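Local coordinates for putative major capsid protein (Cafeteriavirus-dependent mavirus, PDB 6G44), which probably forms the outer protein shell of the virophage, its double jelly-roll subunits assembling as trimers into the capsid, at residues G66-S78 and T211-R223. Residues are numbered along the deposited sequence; the frame is centred on the assembly and turned at random. Where two conformers were deposited one is given.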
loop_
_atom_site.group_PDB
_atom_site.type_symbol
_atom_site.label_atom_id
_atom_site.label_comp_id
_atom_site.label_asym_id
_atom_site.label_seq_id
_atom_site.Cartn_x
_atom_site.Cartn_y
_atom_site.Cartn_z
ATOM N N GLY C 66 30.162 -24.865 -5.022
ATOM C CA GLY C 66 30.740 -25.028 -3.712
ATOM C C GLY C 66 30.185 -24.043 -2.701
ATOM O O GLY C 66 29.535 -23.044 -3.068
ATOM N N ASN C 67 30.412 -24.360 -1.440
ATOM C CA ASN C 67 30.126 -23.420 -0.347
ATOM C C ASN C 67 28.623 -23.029 -0.378
ATOM O O ASN C 67 27.791 -23.914 -0.525
ATOM C CB ASN C 67 31.130 -22.262 -0.376
ATOM C CG ASN C 67 32.538 -22.748 -0.167
ATOM O OD1 ASN C 67 33.311 -22.932 -1.145
ATOM N ND2 ASN C 67 32.852 -23.042 1.068
ATOM N N LEU C 68 28.273 -21.743 -0.239
ATOM C CA LEU C 68 26.856 -21.371 -0.123
ATOM C C LEU C 68 26.270 -20.903 -1.433
ATOM O O LEU C 68 26.896 -20.161 -2.169
ATOM C CB LEU C 68 26.675 -20.290 0.932
ATOM C CG LEU C 68 27.130 -20.670 2.341
ATOM C CD1 LEU C 68 26.833 -19.536 3.330
ATOM C CD2 LEU C 68 26.562 -21.985 2.832
ATOM N N THR C 69 25.028 -21.320 -1.687
ATOM C CA THR C 69 24.289 -20.947 -2.884
ATOM C C THR C 69 22.961 -20.316 -2.475
ATOM O O THR C 69 22.299 -20.801 -1.569
ATOM C CB THR C 69 24.077 -22.195 -3.781
ATOM O OG1 THR C 69 25.379 -22.613 -4.253
ATOM C CG2 THR C 69 23.178 -21.915 -4.986
ATOM N N GLY C 70 22.580 -19.252 -3.171
ATOM C CA GLY C 70 21.314 -18.588 -2.914
ATOM C C GLY C 70 20.118 -19.511 -2.889
ATOM O O GLY C 70 19.975 -20.381 -3.765
ATOM N N GLY C 71 19.201 -19.261 -1.952
ATOM C CA GLY C 71 18.047 -20.127 -1.769
ATOM C C GLY C 71 16.913 -19.901 -2.751
ATOM O O GLY C 71 16.053 -20.779 -2.842
ATOM N N ALA C 72 16.927 -18.776 -3.479
ATOM C CA ALA C 72 15.904 -18.476 -4.460
ATOM C C ALA C 72 16.514 -18.184 -5.819
ATOM O O ALA C 72 16.560 -17.069 -6.283
ATOM C CB ALA C 72 15.052 -17.310 -3.987
ATOM N N PRO C 73 17.033 -19.245 -6.495
ATOM C CA PRO C 73 17.569 -19.063 -7.815
ATOM C C PRO C 73 16.518 -18.575 -8.823
ATOM O O PRO C 73 15.315 -18.857 -8.676
ATOM C CB PRO C 73 18.076 -20.462 -8.198
ATOM C CG PRO C 73 17.298 -21.405 -7.363
ATOM C CD PRO C 73 17.078 -20.652 -6.061
ATOM N N ARG C 74 16.968 -17.844 -9.817
ATOM C CA ARG C 74 16.102 -17.240 -10.799
ATOM C C ARG C 74 16.447 -17.732 -12.194
ATOM O O ARG C 74 17.569 -18.190 -12.446
ATOM C CB ARG C 74 16.205 -15.696 -10.775
ATOM C CG ARG C 74 15.976 -15.095 -9.393
ATOM C CD ARG C 74 16.061 -13.582 -9.393
ATOM N NE ARG C 74 14.886 -12.924 -9.964
ATOM C CZ ARG C 74 13.773 -12.645 -9.295
ATOM N NH1 ARG C 74 12.798 -12.029 -9.929
ATOM N NH2 ARG C 74 13.624 -12.990 -8.029
ATOM N N LEU C 75 15.503 -17.611 -13.095
ATOM C CA LEU C 75 15.725 -17.867 -14.502
ATOM C C LEU C 75 15.586 -16.579 -15.289
ATOM O O LEU C 75 14.584 -15.855 -15.148
ATOM C CB LEU C 75 14.713 -18.900 -15.004
ATOM C CG LEU C 75 14.781 -20.269 -14.344
ATOM C CD1 LEU C 75 13.592 -21.155 -14.696
ATOM C CD2 LEU C 75 16.081 -20.993 -14.713
ATOM N N ARG C 76 16.572 -16.288 -16.141
ATOM C CA ARG C 76 16.556 -15.141 -17.032
ATOM C C ARG C 76 16.291 -15.678 -18.430
ATOM O O ARG C 76 17.112 -16.451 -18.946
ATOM C CB ARG C 76 17.866 -14.337 -16.987
ATOM C CG ARG C 76 17.910 -13.149 -17.953
ATOM C CD ARG C 76 19.358 -12.708 -18.183
ATOM N NE ARG C 76 19.477 -11.478 -18.966
ATOM C CZ ARG C 76 19.544 -11.390 -20.300
ATOM N NH1 ARG C 76 19.453 -12.467 -21.090
ATOM N NH2 ARG C 76 19.675 -10.179 -20.856
ATOM N N VAL C 77 15.168 -15.293 -19.009
ATOM C CA VAL C 77 14.815 -15.693 -20.380
ATOM C C VAL C 77 14.846 -14.495 -21.268
ATOM O O VAL C 77 14.473 -13.387 -20.856
ATOM C CB VAL C 77 13.475 -16.414 -20.498
ATOM C CG1 VAL C 77 13.480 -17.728 -19.730
ATOM C CG2 VAL C 77 12.314 -15.513 -20.109
ATOM N N SER C 78 15.308 -14.695 -22.501
ATOM C CA SER C 78 15.238 -13.679 -23.513
ATOM C C SER C 78 14.771 -14.312 -24.808
ATOM O O SER C 78 15.101 -15.462 -25.087
ATOM C CB SER C 78 16.561 -12.950 -23.689
ATOM O OG SER C 78 17.547 -13.803 -24.163
ATOM N N THR C 211 13.169 -24.690 -3.744
ATOM C CA THR C 211 13.532 -23.269 -3.764
ATOM C C THR C 211 12.710 -22.496 -2.754
ATOM O O THR C 211 11.574 -22.824 -2.428
ATOM C CB THR C 211 13.401 -22.586 -5.140
ATOM O OG1 THR C 211 12.022 -22.450 -5.490
ATOM C CG2 THR C 211 14.191 -23.318 -6.235
ATOM N N GLN C 212 13.322 -21.435 -2.270
ATOM C CA GLN C 212 12.757 -20.607 -1.191
ATOM C C GLN C 212 12.001 -19.402 -1.761
ATOM O O GLN C 212 12.243 -18.238 -1.399
ATOM C CB GLN C 212 13.864 -20.242 -0.235
ATOM C CG GLN C 212 14.510 -21.463 0.409
ATOM C CD GLN C 212 13.551 -22.193 1.300
ATOM O OE1 GLN C 212 13.239 -21.694 2.398
ATOM N NE2 GLN C 212 13.057 -23.367 0.866
ATOM N N TYR C 213 11.045 -19.703 -2.638
ATOM C CA TYR C 213 10.309 -18.689 -3.415
ATOM C C TYR C 213 9.333 -17.888 -2.564
ATOM O O TYR C 213 8.756 -16.896 -3.053
ATOM C CB TYR C 213 9.577 -19.331 -4.628
ATOM C CG TYR C 213 8.581 -20.380 -4.227
ATOM C CD1 TYR C 213 7.278 -20.028 -3.883
ATOM C CD2 TYR C 213 8.923 -21.732 -4.191
ATOM C CE1 TYR C 213 6.371 -20.979 -3.464
ATOM C CE2 TYR C 213 8.016 -22.693 -3.792
ATOM C CZ TYR C 213 6.737 -22.304 -3.418
ATOM O OH TYR C 213 5.805 -23.229 -3.007
ATOM N N LYS C 214 9.099 -18.303 -1.325
ATOM C CA LYS C 214 8.244 -17.533 -0.424
ATOM C C LYS C 214 9.039 -16.494 0.364
ATOM O O LYS C 214 8.431 -15.676 1.059
ATOM C CB LYS C 214 7.489 -18.469 0.527
ATOM C CG LYS C 214 6.546 -19.452 -0.175
ATOM C CD LYS C 214 6.154 -20.648 0.691
ATOM C CE LYS C 214 5.480 -20.285 2.008
ATOM N NZ LYS C 214 4.066 -19.861 1.850
ATOM N N ASN C 215 10.376 -16.522 0.282
ATOM C CA ASN C 215 11.268 -15.671 1.055
ATOM C C ASN C 215 12.341 -15.091 0.119
ATOM O O ASN C 215 13.514 -15.320 0.355
ATOM C CB ASN C 215 11.933 -16.503 2.180
ATOM C CG ASN C 215 10.927 -17.115 3.154
ATOM O OD1 ASN C 215 10.444 -18.235 2.961
ATOM N ND2 ASN C 215 10.632 -16.391 4.221
ATOM N N ILE C 216 11.960 -14.374 -0.929
ATOM C CA ILE C 216 12.910 -13.893 -1.907
ATOM C C ILE C 216 13.896 -12.848 -1.372
ATOM O O ILE C 216 15.054 -12.841 -1.778
ATOM C CB ILE C 216 12.167 -13.429 -3.165
ATOM C CG1 ILE C 216 11.541 -14.676 -3.835
ATOM C CG2 ILE C 216 13.096 -12.678 -4.118
ATOM C CD1 ILE C 216 10.383 -14.376 -4.732
ATOM N N LYS C 217 13.479 -12.017 -0.416
ATOM C CA LYS C 217 14.414 -10.993 0.095
ATOM C C LYS C 217 15.571 -11.621 0.864
ATOM O O LYS C 217 16.744 -11.222 0.672
ATOM C CB LYS C 217 13.719 -9.931 0.971
ATOM C CG LYS C 217 14.713 -8.918 1.554
ATOM C CD LYS C 217 14.088 -7.666 2.156
ATOM C CE LYS C 217 15.133 -6.866 2.937
ATOM N NZ LYS C 217 16.275 -6.389 2.090
ATOM N N ASP C 218 15.246 -12.626 1.686
ATOM C CA ASP C 218 16.196 -13.161 2.647
ATOM C C ASP C 218 16.068 -14.689 2.815
ATOM O O ASP C 218 15.800 -15.199 3.912
ATOM C CB ASP C 218 15.970 -12.437 3.979
ATOM C CG ASP C 218 17.032 -12.721 5.011
ATOM O OD1 ASP C 218 18.207 -12.933 4.676
ATOM O OD2 ASP C 218 16.652 -12.711 6.208
ATOM N N PRO C 219 16.268 -15.433 1.712
ATOM C CA PRO C 219 16.146 -16.883 1.776
ATOM C C PRO C 219 17.359 -17.537 2.435
ATOM O O PRO C 219 18.493 -17.064 2.258
ATOM C CB PRO C 219 16.063 -17.303 0.292
ATOM C CG PRO C 219 16.799 -16.259 -0.434
ATOM C CD PRO C 219 16.684 -14.983 0.368
ATOM N N VAL C 220 17.099 -18.603 3.184
ATOM C CA VAL C 220 18.185 -19.422 3.755
ATOM C C VAL C 220 18.987 -20.042 2.587
ATOM O O VAL C 220 18.394 -20.645 1.688
ATOM C CB VAL C 220 17.628 -20.500 4.673
ATOM C CG1 VAL C 220 18.754 -21.343 5.236
ATOM C CG2 VAL C 220 16.859 -19.840 5.821
ATOM N N PRO C 221 20.324 -19.891 2.578
ATOM C CA PRO C 221 21.163 -20.484 1.542
ATOM C C PRO C 221 21.208 -22.010 1.581
ATOM O O PRO C 221 20.993 -22.611 2.637
ATOM C CB PRO C 221 22.564 -19.937 1.886
ATOM C CG PRO C 221 22.346 -18.789 2.780
ATOM C CD PRO C 221 21.121 -19.119 3.545
ATOM N N PHE C 222 21.478 -22.594 0.419
ATOM C CA PHE C 222 21.871 -24.009 0.320
ATOM C C PHE C 222 23.385 -24.158 0.501
ATOM O O PHE C 222 24.121 -23.233 0.236
ATOM C CB PHE C 222 21.390 -24.576 -1.009
ATOM C CG PHE C 222 19.895 -24.663 -1.082
ATOM C CD1 PHE C 222 19.229 -25.628 -0.334
ATOM C CD2 PHE C 222 19.164 -23.780 -1.867
ATOM C CE1 PHE C 222 17.859 -25.711 -0.361
ATOM C CE2 PHE C 222 17.776 -23.870 -1.889
ATOM C CZ PHE C 222 17.150 -24.827 -1.140
ATOM N N ARG C 223 23.801 -25.336 0.945
ATOM C CA ARG C 223 25.185 -25.633 1.336
ATOM C C ARG C 223 25.756 -26.784 0.481
ATOM O O ARG C 223 25.163 -27.863 0.430
ATOM C CB ARG C 223 25.207 -26.015 2.845
ATOM C CG ARG C 223 26.570 -26.474 3.409
ATOM C CD ARG C 223 26.521 -27.036 4.808
ATOM N NE ARG C 223 25.473 -28.056 5.010
ATOM C CZ ARG C 223 25.092 -28.497 6.190
ATOM N NH1 ARG C 223 25.716 -28.088 7.290
ATOM N NH2 ARG C 223 24.094 -29.360 6.284
HETATM O O HOH W 1 20.273 -17.343 0.121
#
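Thr-69 and Phe-222 form an antiparallel hydrogen-bonded pair: Thr-69 N donates to Phe-222 O at 2.9 Å, nearly straight at 167°, and Phe-222 N donates to Thr-69 O at 2.8 Å, more bent at 145°. Leu-68 and Arg-223 make the adjacent non-hydrogen-bonded pair. Past Thr-69, toward Gly-71, both segments become loop but stay close. Gly-71 O accepts from Gln-212 N at 2.9 Å, while Gly-71 N reaches Pro-219 O through one bridging water. The Phe-222 ring turns its edge to the glycine pair, with Gly-70 O in the ring plane and CE2 3.7 Å from Gly-71 O; a chi1 of -68° sets CG beside its own backbone N, and the ring runs back along the loop. Pro-219 lays CB against Gly-71 CA, and Pro-219 CG lies 4.1 Å from Ala-72 CB. Farther along, Thr-211 CG2 meets Pro-73 CG, and Ile-216 CG2 sits at the guanidinium edge of Arg-74, whose charge is paired with Asp-203. On the sheet face opposite Thr-69 and Phe-222, Leu-68 packs its CB on Pro-221 CB, and Trp-23 of a second subunit packs on both. Backbone bonds thus join two short antiparallel strand ends and, beyond them, two loops, with apolar contacts packed around them. The bonding is incomplete: Val-220 O, buried here, has merely a CA-H...O contact from Gly-71, probably a weak compensation.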